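PDB 3ZRP: serine-pyruvate aminotransferase (AgxT) from Sulfolobus solfataricus, which probably catalyses the pyridoxal-phosphate-dependent transfer of an amino group from serine to pyruvate. Local coordinates for residues S166-A170 and E171-A175; S354-E357 and R358-K362. All coordinates share one frame; numbering follows the deposited sequence.

Contact 1. Residues S166-A170 and E171-A175; sequences SSVGA and EEVKA
A type II beta turn, S167 to A170, runs on into E171 in the loop between strands 157-163 and 182-186 of the large aminotransferase sheet, just after the cofactor-binding S166, and S167 O ties the two together. This one carbonyl accepts E171 N at 2.8 Å, a nearly straight bond (172° at the hydrogen) lying in the carbonyl plane, and also A170 N at 3.0 Å, which closes the turn. G169 fills the third position, where its phi of 93° suits a residue without a side chain. The E171 side chain starts alongside S167: CG beside its own backbone N (chi1 -51°) puts it against S167 CB at 3.8 Å. Its chain then bends, and the carboxylate is held from outside the loop by R143, in a salt bridge, and by the backbone N of N299. On the apolar side V168 and V173 cross at about a right angle, their CG2 methyls 4.2 Å apart, and both rest on M48 of helix 31-48. A water bridges the two limbs of the loop, accepting from G169 N at 3.0 Å and donating to E171 O at 2.9 Å.

Contact 2. Residues S354-E357 and R358-K362; sequences SVIE and RTLRK
I356 and L360, one turn apart on helix 346-363, form the tight part of this contact on the side facing the protein. They lie alongside each other and point the same way, I356 CG2 meeting L360 CD1 at 3.7 Å. Next to them, T359 turns its hydroxyl back onto the helix. With OG1 beside its own backbone N (chi1 -51°), it donates to V355 O at 2.6 Å, while T359 N reaches the same oxygen at 3.0 Å. The two donors come in from opposite faces of the carbonyl plane, so this one acceptor is gripped twice and the hydroxyl is satisfied within the helix. Regular i to i+4 bonds run on both sides of it, among them R358 N to S354 O at 3.1 Å.

The outer side is looser and carries charge. R358 is exposed; its CG stands between backbone N and carbonyl carbon (chi1 54°), which brings CG to 3.4 Å from S354 O and sends the extended chain back along the preceding turn. There V355 CG2 sits over one face of the guanidinium, off-centre toward the rim and 4.0 Å from R358 NH2. S354 OG lies at the guanidinium edge, but its approach to R358 NH1 is doubtful, being unusually close and poorly angled, and the serine has a second conformer. E357 OE2 accepts a hydrogen bond from the backbone N of G370. Inward, I356 packs on F336 and I338 of strand 335-339, while V355 and T359 touch T318 and L360 touches V314, both on helix 311-319.

Overall arrangement
Contact 1 belongs to the core and contact 2 to the periphery: their centres are 32 Å apart, their nearest atoms about 18 Å, and they share no element. Residues 166-175 lie in the loop that joins strands 157-163 and 182-186 of the seven-stranded sheet, beside the cofactor, and S166 itself is hydrogen-bonded to pyridoxal phosphate. Residues 354-362 belong to a helix lying against the three-stranded antiparallel sheet. The chemistry follows the place. In the irregular loop, the turn, a bridging water and a carboxylate anchored by outside partners satisfy buried polar atoms; in the helix, regular backbone bonds do most of this, and the side chains divide into a largely apolar inner face and a charged outer one.

Contact 1. Residues S166-A170 and E171-A175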
ATOM      1  N   SER A 166       0.353  15.092  -9.043  1.00 25.92           N
ATOM      2  CA  SER A 166       1.128  15.422 -10.243  0.50 24.55           C
ATOM      3  C   SER A 166       1.764  16.825 -10.219  1.00 24.41           C
ATOM      4  O   SER A 166       2.110  17.394 -11.272  1.00 25.36           O
ATOM      5  CB  SER A 166       0.262  15.271 -11.483  0.50 25.50           C
ATOM      6  OG  SER A 166      -0.010  13.910 -11.692  0.50 24.53           O
ATOM      7  N   SER A 167       1.937  17.383  -9.032  1.00 23.77           N
ATOM      8  CA  SER A 167       2.618  18.680  -8.943  1.00 24.99           C
ATOM      9  C   SER A 167       3.846  18.745  -7.997  1.00 27.67           C
ATOM     10  O   SER A 167       4.860  19.414  -8.317  1.00 25.15           O
ATOM     11  CB  SER A 167       1.617  19.787  -8.575  1.00 24.95           C
ATOM     12  OG  SER A 167       1.278  19.657  -7.206  1.00 24.23           O
ATOM     13  N   VAL A 168       3.765  18.084  -6.840  1.00 24.92           N
ATOM     14  CA  VAL A 168       4.823  18.137  -5.843  1.00 21.78           C
ATOM     15  C   VAL A 168       6.114  17.528  -6.419  1.00 24.34           C
ATOM     16  O   VAL A 168       6.097  16.431  -6.985  1.00 26.17           O
ATOM     17  CB  VAL A 168       4.429  17.451  -4.488  1.00 19.69           C
ATOM     18  CG1 VAL A 168       5.581  17.496  -3.463  1.00 24.65           C
ATOM     19  CG2 VAL A 168       3.155  18.075  -3.932  1.00 19.72           C
ATOM     20  N   GLY A 169       7.206  18.268  -6.283  1.00 25.42           N
ATOM     21  CA  GLY A 169       8.502  17.881  -6.815  1.00 25.20           C
ATOM     22  C   GLY A 169       8.745  18.442  -8.200  1.00 27.10           C
ATOM     23  O   GLY A 169       9.809  18.211  -8.776  1.00 28.68           O
ATOM     24  N   ALA A 170       7.779  19.181  -8.747  1.00 25.60           N
ATOM     25  CA  ALA A 170       7.925  19.721 -10.110  1.00 25.81           C
ATOM     26  C   ALA A 170       7.411  21.156 -10.275  1.00 27.89           C
ATOM     27  O   ALA A 170       8.007  21.941 -11.022  1.00 27.22           O
ATOM     28  CB  ALA A 170       7.228  18.795 -11.115  1.00 25.82           C
ATOM     29  N   GLU A 171       6.286  21.468  -9.630  1.00 28.55           N
ATOM     30  CA  GLU A 171       5.679  22.811  -9.666  1.00 29.47           C
ATOM     31  C   GLU A 171       6.018  23.462  -8.344  1.00 31.65           C
ATOM     32  O   GLU A 171       6.272  22.764  -7.349  1.00 35.04           O
ATOM     33  CB  GLU A 171       4.138  22.759  -9.831  1.00 27.37           C
ATOM     34  CG  GLU A 171       3.600  21.889 -10.991  1.00 30.74           C
ATOM     35  CD  GLU A 171       3.529  22.603 -12.347  1.00 28.84           C
ATOM     36  OE1 GLU A 171       3.906  23.788 -12.462  1.00 31.29           O
ATOM     37  OE2 GLU A 171       3.077  21.980 -13.319  1.00 32.80           O
ATOM     38  N   GLU A 172       6.041  24.796  -8.310  1.00 32.34           N
ATOM     39  CA  GLU A 172       6.165  25.487  -7.024  1.00 29.70           C
ATOM     40  C   GLU A 172       5.039  25.052  -6.077  1.00 28.87           C
ATOM     41  O   GLU A 172       3.857  25.065  -6.455  1.00 29.67           O
ATOM     42  CB  GLU A 172       6.133  27.008  -7.185  1.00 35.68           C
ATOM     43  CG  GLU A 172       6.463  27.716  -5.875  1.00 40.03           C
ATOM     44  CD  GLU A 172       6.215  29.228  -5.885  1.00 50.13           C
ATOM     45  OE1 GLU A 172       5.557  29.755  -6.812  1.00 49.18           O
ATOM     46  OE2 GLU A 172       6.675  29.890  -4.931  1.00 55.17           O
ATOM     47  N   VAL A 173       5.413  24.641  -4.874  1.00 29.42           N
ATOM     48  CA  VAL A 173       4.443  24.321  -3.827  1.00 27.77           C
ATOM     49  C   VAL A 173       4.919  25.010  -2.550  1.00 31.71           C
ATOM     50  O   VAL A 173       6.072  24.820  -2.137  1.00 33.08           O
ATOM     51  CB  VAL A 173       4.307  22.783  -3.588  1.00 25.66           C
ATOM     52  CG1 VAL A 173       3.464  22.496  -2.326  1.00 23.54           C
ATOM     53  CG2 VAL A 173       3.728  22.086  -4.873  1.00 23.01           C
ATOM     54  N   LYS A 174       4.032  25.800  -1.940  1.00 29.61           N
ATOM     55  CA  LYS A 174       4.349  26.532  -0.715  1.00 34.25           C
ATOM     56  C   LYS A 174       3.252  26.297   0.306  1.00 35.94           C
ATOM     57  O   LYS A 174       2.425  27.180   0.555  1.00 35.52           O
ATOM     58  CB  LYS A 174       4.468  28.042  -1.014  1.00 36.83           C
ATOM     59  CG  LYS A 174       5.647  28.442  -1.905  1.00 37.94           C
ATOM     60  CD  LYS A 174       6.915  28.639  -1.075  1.00 46.44           C
ATOM     61  CE  LYS A 174       8.152  28.121  -1.805  1.00 54.62           C
ATOM     62  NZ  LYS A 174       8.535  28.991  -2.958  1.00 55.51           N
ATOM     63  N   ALA A 175       3.246  25.114   0.912  1.00 33.79           N
ATOM     64  CA  ALA A 175       2.116  24.695   1.742  1.00 31.49           C
ATOM     65  C   ALA A 175       1.881  25.621   2.937  1.00 34.14           C
ATOM     66  O   ALA A 175       0.745  26.000   3.193  1.00 33.80           O
ATOM     67  CB  ALA A 175       2.259  23.213   2.189  1.00 27.25           C
TER
HETATM   68  O   HOH W   1       7.227  21.011  -5.194  1.00 30.90           O

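Contact 2. Residues S354-E357 and R358-K362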
ATOM      1  N   SER A 354      10.994  14.491 -31.539  1.00 35.93           N
ATOM      2  CA  SER A 354      11.498  13.704 -32.664  0.60 39.06           C
ATOM      3  C   SER A 354      10.591  12.514 -32.921  1.00 37.21           C
ATOM      4  O   SER A 354      10.161  12.279 -34.055  1.00 42.62           O
ATOM      5  CB  SER A 354      12.923  13.218 -32.405  0.60 40.52           C
ATOM      6  OG  SER A 354      13.372  12.418 -33.480  0.60 40.52           O
ATOM      7  N   VAL A 355      10.296  11.770 -31.857  1.00 37.64           N
ATOM      8  CA  VAL A 355       9.458  10.567 -31.945  1.00 33.71           C
ATOM      9  C   VAL A 355       8.037  10.935 -32.352  1.00 36.27           C
ATOM     10  O   VAL A 355       7.411  10.236 -33.153  1.00 34.31           O
ATOM     11  CB  VAL A 355       9.478   9.756 -30.620  1.00 37.07           C
ATOM     12  CG1 VAL A 355       8.532   8.588 -30.665  1.00 39.41           C
ATOM     13  CG2 VAL A 355      10.883   9.247 -30.344  1.00 43.13           C
ATOM     14  N   ILE A 356       7.526  12.034 -31.806  1.00 36.40           N
ATOM     15  CA  ILE A 356       6.183  12.471 -32.180  1.00 37.22           C
ATOM     16  C   ILE A 356       6.127  12.800 -33.687  1.00 35.55           C
ATOM     17  O   ILE A 356       5.199  12.372 -34.391  1.00 35.36           O
ATOM     18  CB  ILE A 356       5.672  13.609 -31.278  1.00 35.43           C
ATOM     19  CG1 ILE A 356       5.312  13.032 -29.895  1.00 33.42           C
ATOM     20  CG2 ILE A 356       4.433  14.270 -31.891  1.00 34.44           C
ATOM     21  CD1 ILE A 356       5.344  14.053 -28.772  1.00 35.43           C
ATOM     22  N   GLU A 357       7.131  13.525 -34.171  1.00 38.19           N
ATOM     23  CA  GLU A 357       7.186  13.889 -35.591  1.00 42.72           C
ATOM     24  C   GLU A 357       7.148  12.662 -36.507  1.00 43.34           C
ATOM     25  O   GLU A 357       6.273  12.567 -37.373  1.00 46.74           O
ATOM     26  CB  GLU A 357       8.385  14.791 -35.896  1.00 44.48           C
ATOM     27  CG  GLU A 357       8.370  15.355 -37.309  1.00 48.16           C
ATOM     28  CD  GLU A 357       9.244  16.578 -37.481  1.00 52.36           C
ATOM     29  OE1 GLU A 357       9.469  17.333 -36.509  1.00 60.66           O
ATOM     30  OE2 GLU A 357       9.705  16.796 -38.620  1.00 63.31           O
ATOM     31  N   ARG A 358       8.053  11.705 -36.292  1.00 41.77           N
ATOM     32  CA  ARG A 358       8.118  10.550 -37.197  1.00 48.71           C
ATOM     33  C   ARG A 358       6.957   9.562 -37.056  1.00 48.16           C
ATOM     34  O   ARG A 358       6.603   8.855 -38.014  1.00 54.10           O
ATOM     35  CB  ARG A 358       9.490   9.865 -37.180  1.00 50.97           C
ATOM     36  CG  ARG A 358      10.023   9.442 -35.849  1.00 57.61           C
ATOM     37  CD  ARG A 358      11.519   9.269 -35.976  1.00 63.49           C
ATOM     38  NE  ARG A 358      12.048   8.330 -34.995  1.00 66.96           N
ATOM     39  CZ  ARG A 358      12.859   8.654 -33.995  1.00 62.00           C
ATOM     40  NH1 ARG A 358      13.254   9.908 -33.831  1.00 58.38           N
ATOM     41  NH2 ARG A 358      13.286   7.710 -33.164  1.00 56.79           N
ATOM     42  N   THR A 359       6.329   9.542 -35.886  1.00 42.20           N
ATOM     43  CA  THR A 359       5.166   8.696 -35.692  1.00 42.26           C
ATOM     44  C   THR A 359       3.934   9.290 -36.408  1.00 45.72           C
ATOM     45  O   THR A 359       3.189   8.567 -37.086  1.00 47.20           O
ATOM     46  CB  THR A 359       4.903   8.442 -34.197  1.00 40.33           C
ATOM     47  OG1 THR A 359       6.109   7.985 -33.581  1.00 42.18           O
ATOM     48  CG2 THR A 359       3.812   7.402 -33.998  1.00 42.89           C
ATOM     49  N   LEU A 360       3.743  10.603 -36.275  1.00 43.04           N
ATOM     50  CA  LEU A 360       2.590  11.279 -36.884  1.00 42.90           C
ATOM     51  C   LEU A 360       2.690  11.327 -38.419  1.00 48.59           C
ATOM     52  O   LEU A 360       1.667  11.281 -39.113  1.00 52.95           O
ATOM     53  CB  LEU A 360       2.398  12.680 -36.292  1.00 43.28           C
ATOM     54  CG  LEU A 360       2.045  12.748 -34.804  1.00 43.14           C
ATOM     55  CD1 LEU A 360       1.678  14.170 -34.374  1.00 44.77           C
ATOM     56  CD2 LEU A 360       0.934  11.785 -34.461  1.00 39.25           C
ATOM     57  N   ARG A 361       3.925  11.420 -38.918  1.00 48.57           N
ATOM     58  CA  ARG A 361       4.220  11.361 -40.351  0.60 51.52           C
ATOM     59  C   ARG A 361       3.677  10.068 -40.963  1.00 53.30           C
ATOM     60  O   ARG A 361       2.971  10.100 -41.975  1.00 63.41           O
ATOM     61  CB  ARG A 361       5.735  11.456 -40.553  0.60 50.76           C
ATOM     62  CG  ARG A 361       6.231  11.609 -41.997  0.60 49.87           C
ATOM     63  CD  ARG A 361       7.419  12.576 -42.059  0.60 51.48           C
ATOM     64  NE  ARG A 361       8.502  12.135 -42.946  0.60 52.66           N
ATOM     65  CZ  ARG A 361       9.176  12.932 -43.774  0.60 52.61           C
ATOM     66  NH1 ARG A 361       8.876  14.226 -43.873  0.60 53.17           N
ATOM     67  NH2 ARG A 361      10.147  12.426 -44.523  0.60 51.78           N
ATOM     68  N   LYS A 362       3.999   8.936 -40.332  1.00 49.55           N
ATOM     69  CA  LYS A 362       3.589   7.624 -40.829  0.60 51.11           C
ATOM     70  C   LYS A 362       2.089   7.372 -40.679  1.00 55.08           C
ATOM     71  O   LYS A 362       1.547   6.433 -41.271  1.00 49.26           O
ATOM     72  CB  LYS A 362       4.401   6.501 -40.164  0.60 55.47           C
ATOM     73  CG  LYS A 362       4.100   6.224 -38.695  0.60 61.91           C
ATOM     74  CD  LYS A 362       5.158   5.322 -38.076  0.60 63.54           C
ATOM     75  CE  LYS A 362       4.743   4.842 -36.692  0.60 61.94           C
ATOM     76  NZ  LYS A 362       5.887   4.242 -35.948  0.60 58.52           N
TER